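Local coordinates for protein beta-ketothiolase BktB (Ralstonia eutropha, PDB 4NZS) that condenses acetyl-CoA with propionyl-CoA or a second acetyl-CoA to beta-ketoacyl-CoA, as needed for efficient production of the copolyester PHBV, at residues 114-119 with 264-269; 128-133 with 146-151; 166-171 with 245-250. All coordinates share one frame; numbering follows the deposited sequence.

Contact 1 (114-119 with 264-269)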
loop_
_atom_site.group_PDB
_atom_site.type_symbol
_atom_site.label_atom_id
_atom_site.label_comp_id
_atom_site.label_asym_id
_atom_site.label_seq_id
_atom_site.Cartn_x
_atom_site.Cartn_y
_atom_site.Cartn_z
ATOM N N THR A 114 -0.253 -41.663 -15.390
ATOM C CA THR A 114 -0.322 -41.364 -16.816
ATOM C C THR A 114 1.025 -41.665 -17.468
ATOM O O THR A 114 2.013 -41.903 -16.769
ATOM C CB THR A 114 -0.691 -39.885 -17.071
ATOM O OG1 THR A 114 -1.492 -39.767 -18.261
ATOM C CG2 THR A 114 0.589 -38.970 -17.142
ATOM N N ASP A 115 1.073 -41.612 -18.797
ATOM C CA ASP A 115 2.304 -41.935 -19.546
ATOM C C ASP A 115 2.980 -40.724 -20.246
ATOM O O ASP A 115 4.045 -40.844 -20.899
ATOM C CB ASP A 115 1.991 -43.053 -20.545
ATOM C CG ASP A 115 1.591 -44.351 -19.851
ATOM O OD1 ASP A 115 2.510 -45.063 -19.394
ATOM O OD2 ASP A 115 0.373 -44.642 -19.734
ATOM N N VAL A 116 2.351 -39.562 -20.097
ATOM C CA VAL A 116 2.900 -38.304 -20.581
ATOM C C VAL A 116 2.807 -37.200 -19.516
ATOM O O VAL A 116 1.701 -36.762 -19.114
ATOM C CB VAL A 116 2.139 -37.855 -21.841
ATOM C CG1 VAL A 116 2.992 -36.869 -22.638
ATOM C CG2 VAL A 116 1.714 -39.069 -22.682
ATOM N N ALA A 117 3.955 -36.736 -19.048
ATOM C CA ALA A 117 3.982 -35.707 -18.023
ATOM C C ALA A 117 4.971 -34.599 -18.329
ATOM O O ALA A 117 6.022 -34.843 -18.888
ATOM C CB ALA A 117 4.284 -36.322 -16.674
ATOM N N ILE A 118 4.633 -33.385 -17.917
ATOM C CA ILE A 118 5.492 -32.223 -18.089
ATOM C C ILE A 118 5.915 -31.728 -16.712
ATOM O O ILE A 118 5.118 -31.681 -15.807
ATOM C CB ILE A 118 4.814 -31.147 -18.986
ATOM C CG1 ILE A 118 5.521 -31.039 -20.320
ATOM C CG2 ILE A 118 4.791 -29.744 -18.399
ATOM C CD1 ILE A 118 4.872 -30.038 -21.237
ATOM N N GLY A 119 7.187 -31.402 -16.576
ATOM C CA GLY A 119 7.710 -30.795 -15.378
ATOM C C GLY A 119 8.494 -29.562 -15.733
ATOM O O GLY A 119 9.366 -29.620 -16.566
ATOM N N VAL A 264 9.406 -32.115 -21.452
ATOM C CA VAL A 264 8.361 -33.087 -21.708
ATOM C C VAL A 264 8.909 -34.435 -21.380
ATOM O O VAL A 264 10.011 -34.748 -21.760
ATOM C CB VAL A 264 7.876 -33.099 -23.156
ATOM C CG1 VAL A 264 6.901 -34.258 -23.344
ATOM C CG2 VAL A 264 7.205 -31.764 -23.520
ATOM N N MET A 265 8.140 -35.227 -20.666
ATOM C CA MET A 265 8.558 -36.574 -20.358
ATOM C C MET A 265 7.555 -37.594 -20.795
ATOM O O MET A 265 6.407 -37.287 -21.150
ATOM C CB MET A 265 8.744 -36.741 -18.879
ATOM C CG MET A 265 10.066 -36.265 -18.348
ATOM S SD MET A 265 9.682 -35.986 -16.621
ATOM C CE MET A 265 11.315 -35.655 -15.982
ATOM N N MET A 266 8.025 -38.826 -20.751
ATOM C CA MET A 266 7.299 -39.942 -21.274
ATOM C C MET A 266 7.717 -41.207 -20.611
ATOM O O MET A 266 8.896 -41.394 -20.285
ATOM C CB MET A 266 7.575 -40.091 -22.769
ATOM C CG MET A 266 6.358 -39.754 -23.579
ATOM S SD MET A 266 6.587 -39.736 -25.358
ATOM C CE MET A 266 5.035 -38.931 -25.780
ATOM N N GLU A 267 6.725 -42.074 -20.446
ATOM C CA GLU A 267 6.959 -43.509 -20.361
ATOM C C GLU A 267 7.702 -43.979 -21.645
ATOM O O GLU A 267 7.209 -43.826 -22.784
ATOM C CB GLU A 267 5.636 -44.283 -20.178
ATOM C CG GLU A 267 5.691 -45.467 -19.205
ATOM C CD GLU A 267 6.653 -46.564 -19.625
ATOM O OE1 GLU A 267 6.772 -46.808 -20.858
ATOM O OE2 GLU A 267 7.278 -47.174 -18.713
ATOM N N ARG A 268 8.891 -44.534 -21.421
ATOM C CA ARG A 268 9.732 -45.119 -22.461
ATOM C C ARG A 268 8.929 -45.712 -23.592
ATOM O O ARG A 268 9.028 -45.280 -24.733
ATOM C CB ARG A 268 10.588 -46.210 -21.829
ATOM C CG ARG A 268 11.886 -46.491 -22.529
ATOM C CD ARG A 268 12.326 -47.906 -22.198
ATOM N NE ARG A 268 13.779 -48.040 -22.084
ATOM C CZ ARG A 268 14.635 -48.030 -23.106
ATOM N NH1 ARG A 268 14.214 -47.865 -24.366
ATOM N NH2 ARG A 268 15.934 -48.173 -22.864
ATOM N N ALA A 269 8.104 -46.691 -23.260
ATOM C CA ALA A 269 7.275 -47.360 -24.259
ATOM C C ALA A 269 6.618 -46.343 -25.153
ATOM O O ALA A 269 6.673 -46.441 -26.390
ATOM C CB ALA A 269 6.199 -48.205 -23.589
#
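A117 and M265 face each other as an antiparallel hydrogen-bonded pair and carry two of the three backbone bonds between residues 114-119 and 264-269. M265 N reaches A117 O at 2.8 Å. The return bond, A117 N to M265 O, is longer at 3.3 Å. Two residues along, E267 N donates to D115 O (3.0 Å), and the same oxygen takes a CA-H...O contact from M266 CA at 3.4 Å. The short strand segments run at 150° to one another. They are neighbours in the core sheet of the N-terminal half of the thiolase fold: strand 257-267 lies between strands 116-124 and 10-22, and helices pack on both faces. A117 and M265 turn to the face covered by helix 97-110, where both touch I109. V116, I118, V264 and M266 occupy the other face, and helix 32-47 lies against I118 and V264. Apolar contact on that face is made chiefly by I118, whose CG1 and CD1 both rest on V264 CG2, CG1 at 3.7 Å. That branch is anti to the carbonyl carbon of V264 (chi1 174°, measured to CG1). Farther along, the tip of M266, CE, comes within 4.3 Å of V116 CG1. At the start of helix 268-274 the side chains of D115 and E267 lie alongside each other and point the same way, with D115 OD1 against E267 CG at 3.2 Å and the carboxylates 76° apart in plane. Each acid has its own partners: D115 OD1 forms a salt bridge with R8, whereas E267 is the N-cap of the helix, its OE1 accepting from A269 N and its OE2 from E9 N.

Contact 2 (128-133 with 146-151)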
loop_
_atom_site.group_PDB
_atom_site.type_symbol
_atom_site.label_atom_id
_atom_site.label_comp_id
_atom_site.label_asym_id
_atom_site.label_seq_id
_atom_site.Cartn_x
_atom_site.Cartn_y
_atom_site.Cartn_z
ATOM N N ALA A 128 8.744 -9.684 -7.688
ATOM C CA ALA A 128 8.312 -10.229 -6.418
ATOM C C ALA A 128 7.675 -9.031 -5.851
ATOM O O ALA A 128 8.138 -7.954 -6.110
ATOM C CB ALA A 128 9.475 -10.726 -5.536
ATOM N N PRO A 129 6.641 -9.210 -5.031
ATOM C CA PRO A 129 5.960 -8.145 -4.372
ATOM C C PRO A 129 6.423 -7.734 -2.992
ATOM O O PRO A 129 7.226 -8.426 -2.354
ATOM C CB PRO A 129 4.598 -8.782 -4.135
ATOM C CG PRO A 129 4.927 -10.182 -3.778
ATOM C CD PRO A 129 5.974 -10.502 -4.798
ATOM N N TYR A 130 5.798 -6.663 -2.518
ATOM C CA TYR A 130 5.704 -6.338 -1.130
ATOM C C TYR A 130 4.311 -6.665 -0.568
ATOM O O TYR A 130 3.297 -6.353 -1.212
ATOM C CB TYR A 130 5.917 -4.863 -1.008
ATOM C CG TYR A 130 7.333 -4.496 -1.296
ATOM C CD1 TYR A 130 7.822 -4.372 -2.594
ATOM C CD2 TYR A 130 8.201 -4.319 -0.263
ATOM C CE1 TYR A 130 9.142 -4.016 -2.801
ATOM C CE2 TYR A 130 9.507 -3.995 -0.474
ATOM C CZ TYR A 130 9.986 -3.854 -1.706
ATOM O OH TYR A 130 11.309 -3.553 -1.792
ATOM N N LEU A 131 4.248 -7.305 0.606
ATOM C CA LEU A 131 2.972 -7.556 1.284
ATOM C C LEU A 131 2.760 -6.425 2.216
ATOM O O LEU A 131 3.728 -5.868 2.694
ATOM C CB LEU A 131 2.983 -8.772 2.212
ATOM C CG LEU A 131 3.687 -10.066 1.875
ATOM C CD1 LEU A 131 3.571 -10.989 3.090
ATOM C CD2 LEU A 131 3.014 -10.647 0.656
ATOM N N ALA A 132 1.500 -6.111 2.494
ATOM C CA ALA A 132 1.124 -5.144 3.522
ATOM C C ALA A 132 0.383 -5.907 4.558
ATOM O O ALA A 132 -0.798 -6.161 4.369
ATOM C CB ALA A 132 0.225 -4.073 2.967
ATOM N N PRO A 133 1.081 -6.285 5.640
ATOM C CA PRO A 133 0.496 -7.262 6.545
ATOM C C PRO A 133 -0.633 -6.680 7.345
ATOM O O PRO A 133 -1.481 -7.387 7.788
ATOM C CB PRO A 133 1.674 -7.654 7.450
ATOM C CG PRO A 133 2.714 -6.583 7.269
ATOM C CD PRO A 133 2.474 -5.900 5.995
ATOM N N LEU A 146 5.780 -2.621 4.794
ATOM C CA LEU A 146 5.617 -3.155 3.489
ATOM C C LEU A 146 6.763 -4.107 3.386
ATOM O O LEU A 146 7.916 -3.679 3.290
ATOM C CB LEU A 146 5.761 -2.014 2.510
ATOM C CG LEU A 146 4.576 -1.832 1.570
ATOM C CD1 LEU A 146 3.218 -2.154 2.210
ATOM C CD2 LEU A 146 4.630 -0.412 1.031
ATOM N N VAL A 147 6.465 -5.391 3.473
ATOM C CA VAL A 147 7.496 -6.427 3.541
ATOM C C VAL A 147 7.930 -6.854 2.158
ATOM O O VAL A 147 7.077 -7.170 1.327
ATOM C CB VAL A 147 6.936 -7.649 4.263
ATOM C CG1 VAL A 147 7.901 -8.826 4.197
ATOM C CG2 VAL A 147 6.595 -7.286 5.704
ATOM N N ASP A 148 9.250 -6.868 1.932
ATOM C CA ASP A 148 9.872 -7.403 0.711
ATOM C C ASP A 148 9.864 -8.929 0.684
ATOM O O ASP A 148 10.544 -9.573 1.423
ATOM C CB ASP A 148 11.278 -6.872 0.568
ATOM C CG ASP A 148 11.929 -7.259 -0.711
ATOM O OD1 ASP A 148 11.375 -8.125 -1.433
ATOM O OD2 ASP A 148 12.991 -6.655 -1.061
ATOM N N MET A 149 9.115 -9.507 -0.235
ATOM C CA MET A 149 8.807 -10.937 -0.186
ATOM C C MET A 149 9.941 -11.752 -0.743
ATOM O O MET A 149 10.143 -12.936 -0.413
ATOM C CB MET A 149 7.510 -11.183 -0.986
ATOM C CG MET A 149 6.759 -12.423 -0.553
ATOM S SD MET A 149 6.357 -12.360 1.205
ATOM C CE MET A 149 5.606 -13.923 1.584
ATOM N N MET A 150 10.681 -11.107 -1.624
ATOM C CA MET A 150 11.828 -11.688 -2.202
ATOM C C MET A 150 12.878 -11.919 -1.117
ATOM O O MET A 150 13.337 -13.042 -0.926
ATOM C CB MET A 150 12.368 -10.745 -3.247
ATOM C CG MET A 150 13.493 -11.355 -4.055
ATOM S SD MET A 150 14.362 -10.136 -5.049
ATOM C CE MET A 150 14.986 -8.982 -3.828
ATOM N N LEU A 151 13.244 -10.883 -0.382
ATOM C CA LEU A 151 14.105 -11.118 0.802
ATOM C C LEU A 151 13.463 -12.149 1.731
ATOM O O LEU A 151 14.133 -12.936 2.379
ATOM C CB LEU A 151 14.261 -9.855 1.583
ATOM C CG LEU A 151 14.909 -8.740 0.832
ATOM C CD1 LEU A 151 15.533 -7.847 1.872
ATOM C CD2 LEU A 151 15.994 -9.265 -0.106
#
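Y130 lays its side chain across D148, its antiparallel non-hydrogen-bonded partner. Starting at the root, Y130 CB rests 3.5 Å from V147 O and also touches L146 CG. With CG anti to the carbonyl carbon (chi1 -70°), the ring is carried back over the opposite strand: Y130 CD2 has L146 O at its edge, 3.6 Å away, and Y130 CE2 meets D148 CB at 3.5 Å. The ring and the D148 carboxylate planes differ by 37°. At the tip, Y130 OH bonds to G142 O of the third subunit, and D148 OD2 accepts from G142 N of that same subunit. Strands 130-132 and 144-148 form a beta hairpin that projects into the tetramer, a feature in keeping with the tetramerisation loop of thiolases; strand pairing continues into the second subunit from 130-132 and into the third from L146. Within the hairpin, L131 N to V147 O and V147 N to L131 O are both backbone bonds of 2.9 Å. P129 O takes a third, from M149 N at 3.0 Å, where the strand gives way to helix 149-153. D148 is the N-cap of that helix, its OD1 accepting weak bonds from M150 N and L151 N and also forming a salt bridge with R136 of the second subunit. On the other face, the bend of M149 at chi2 (57°) brings SD against L131 CG at 3.6 Å. At the start of the helix, M150 CB lies 3.7 Å from A128 CB.

Contact 3 (166-171 with 245-250)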
loop_
_atom_site.group_PDB
_atom_site.type_symbol
_atom_site.label_atom_id
_atom_site.label_comp_id
_atom_site.label_asym_id
_atom_site.label_seq_id
_atom_site.Cartn_x
_atom_site.Cartn_y
_atom_site.Cartn_z
ATOM N N THR A 166 24.234 -18.260 5.902
ATOM C CA THR A 166 24.499 -19.691 5.933
ATOM C C THR A 166 25.683 -20.038 5.046
ATOM O O THR A 166 26.293 -21.100 5.200
ATOM C CB THR A 166 23.280 -20.586 5.564
ATOM O OG1 THR A 166 23.055 -20.600 4.157
ATOM C CG2 THR A 166 22.068 -20.145 6.263
ATOM N N ALA A 167 26.007 -19.175 4.095
ATOM C CA ALA A 167 27.132 -19.477 3.212
ATOM C C ALA A 167 28.452 -19.436 3.996
ATOM O O ALA A 167 29.159 -20.442 4.077
ATOM C CB ALA A 167 27.166 -18.522 2.045
ATOM N N GLU A 168 28.731 -18.288 4.615
ATOM C CA GLU A 168 29.858 -18.142 5.536
ATOM C C GLU A 168 30.017 -19.415 6.345
ATOM O O GLU A 168 31.109 -19.971 6.437
ATOM C CB GLU A 168 29.669 -16.934 6.463
ATOM C CG GLU A 168 29.467 -15.593 5.759
ATOM C CD GLU A 168 30.634 -15.189 4.887
ATOM O OE1 GLU A 168 31.360 -16.097 4.481
ATOM O OE2 GLU A 168 30.836 -13.980 4.593
ATOM N N ASN A 169 28.913 -19.913 6.881
ATOM C CA ASN A 169 28.969 -21.099 7.749
ATOM C C ASN A 169 29.610 -22.329 7.098
ATOM O O ASN A 169 30.402 -23.038 7.720
ATOM C CB ASN A 169 27.576 -21.459 8.275
ATOM C CG ASN A 169 27.085 -20.497 9.322
ATOM O OD1 ASN A 169 27.778 -19.538 9.683
ATOM N ND2 ASN A 169 25.856 -20.726 9.807
ATOM N N VAL A 170 29.259 -22.573 5.849
ATOM C CA VAL A 170 29.694 -23.767 5.167
ATOM C C VAL A 170 31.073 -23.498 4.640
ATOM O O VAL A 170 31.891 -24.412 4.525
ATOM C CB VAL A 170 28.709 -24.154 4.045
ATOM C CG1 VAL A 170 29.290 -25.185 3.091
ATOM C CG2 VAL A 170 27.456 -24.723 4.664
ATOM N N ALA A 171 31.326 -22.238 4.307
ATOM C CA ALA A 171 32.649 -21.827 3.850
ATOM C C ALA A 171 33.676 -22.055 4.965
ATOM O O ALA A 171 34.801 -22.489 4.694
ATOM C CB ALA A 171 32.637 -20.372 3.428
ATOM N N ASN A 245 34.981 -10.858 9.433
ATOM C CA ASN A 245 35.305 -12.239 9.001
ATOM C C ASN A 245 34.628 -12.626 7.681
ATOM O O ASN A 245 34.478 -13.814 7.357
ATOM C CB ASN A 245 34.997 -13.277 10.101
ATOM C CG ASN A 245 35.837 -14.550 9.971
ATOM O OD1 ASN A 245 36.306 -15.102 10.973
ATOM N ND2 ASN A 245 36.027 -15.023 8.735
ATOM N N GLY A 246 34.260 -11.626 6.898
ATOM C CA GLY A 246 33.469 -11.885 5.718
ATOM C C GLY A 246 34.222 -12.585 4.602
ATOM O O GLY A 246 35.397 -12.329 4.350
ATOM N N THR A 247 33.553 -13.504 3.924
ATOM C CA THR A 247 34.108 -13.999 2.669
ATOM C C THR A 247 33.112 -13.827 1.519
ATOM O O THR A 247 33.516 -13.540 0.404
ATOM C CB THR A 247 34.651 -15.453 2.771
ATOM O OG1 THR A 247 33.570 -16.395 2.764
ATOM C CG2 THR A 247 35.508 -15.646 4.035
ATOM N N VAL A 248 31.816 -13.948 1.782
ATOM C CA VAL A 248 30.845 -13.988 0.703
ATOM C C VAL A 248 30.492 -12.573 0.220
ATOM O O VAL A 248 30.222 -11.685 1.027
ATOM C CB VAL A 248 29.592 -14.773 1.142
ATOM C CG1 VAL A 248 28.551 -14.819 0.041
ATOM C CG2 VAL A 248 29.957 -16.194 1.566
ATOM N N THR A 249 30.489 -12.398 -1.108
ATOM C CA THR A 249 30.245 -11.109 -1.785
ATOM C C THR A 249 29.034 -11.137 -2.774
ATOM O O THR A 249 28.389 -12.175 -2.998
ATOM C CB THR A 249 31.490 -10.663 -2.618
ATOM O OG1 THR A 249 31.732 -11.584 -3.703
ATOM C CG2 THR A 249 32.738 -10.570 -1.766
ATOM N N ALA A 250 28.752 -9.987 -3.377
ATOM C CA ALA A 250 27.863 -9.922 -4.543
ATOM C C ALA A 250 28.483 -10.713 -5.703
ATOM O O ALA A 250 27.816 -11.560 -6.337
ATOM C CB ALA A 250 27.635 -8.475 -4.929
#
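The E168 carboxylate is the flat group here, and residues 246-248 of the facing loop wrap round it. V248 CG2 lies over one face of the group, 3.5 Å from E168 CD and 3.2 Å from E168 OE1. V248 N approaches from this same face, whereas T247 N and G246 CA lie to the other. T247 OG1 sits at the edge and donates to the syn lone pair of E168 OE1 at 2.8 Å. The second oxygen is gripped twice: T247 N reaches E168 OE2 at 2.8 Å, 22° out of the carboxylate plane, and V248 N reaches E168 OE2 at 3.0 Å in an almost straight bond (175° at the hydrogen). Both come on the syn side. A weak bond from T247 N to OE1 adds to the set. Donors on both oxygens and on both faces should fix the rotation of the carboxylate, and with two successive backbone N-H groups turned on it they probably favour its ionised form. A fold in the E168 chain at chi2 (-61°) swings the acid from the helix side to the loop. The T247 hydroxyl is held between two partners, since it also accepts from Q181 NE2 of helix 178-197. Beside the polar set, A167 CB packs against V248 CG2 at 3.7 Å, and A171 CB stands 4.1 Å from T247 OG1. A328 of helix 327-336 touches A167, A171 and V248. Here a helical glutamate receives the backbone N-H groups of an irregular loop, joining two parts of the segment that thiolases insert between core strands 116-124 and 257-267, with A167 about 9 Å, side chain to side chain, from C385, a predicted proton acceptor.

In the fold
From the N terminus the chain first lays down strands 10-22, 57-60 and 88-92 before strand 116-124 opens contact 1. Directly afterwards comes the hairpin of contact 2, which closes a short loop of 12 residues and carries the chain out to the neighbouring subunits. Helix 163-173 then opens contact 3, whose 73-residue excursion takes in helix 178-197 and the small sheet 208-210/217-219 before returning at 245-250. Strand 257-267 finally completes contact 1. Contacts 2 and 3 thus follow in series, both enclosed by contact 1, and none cross. Contact 1 belongs to the core sheet; contact 3 joins helix 163-173 to the loop leading into strand 257-267, across the chain's centre, contact centres about 41 Å apart.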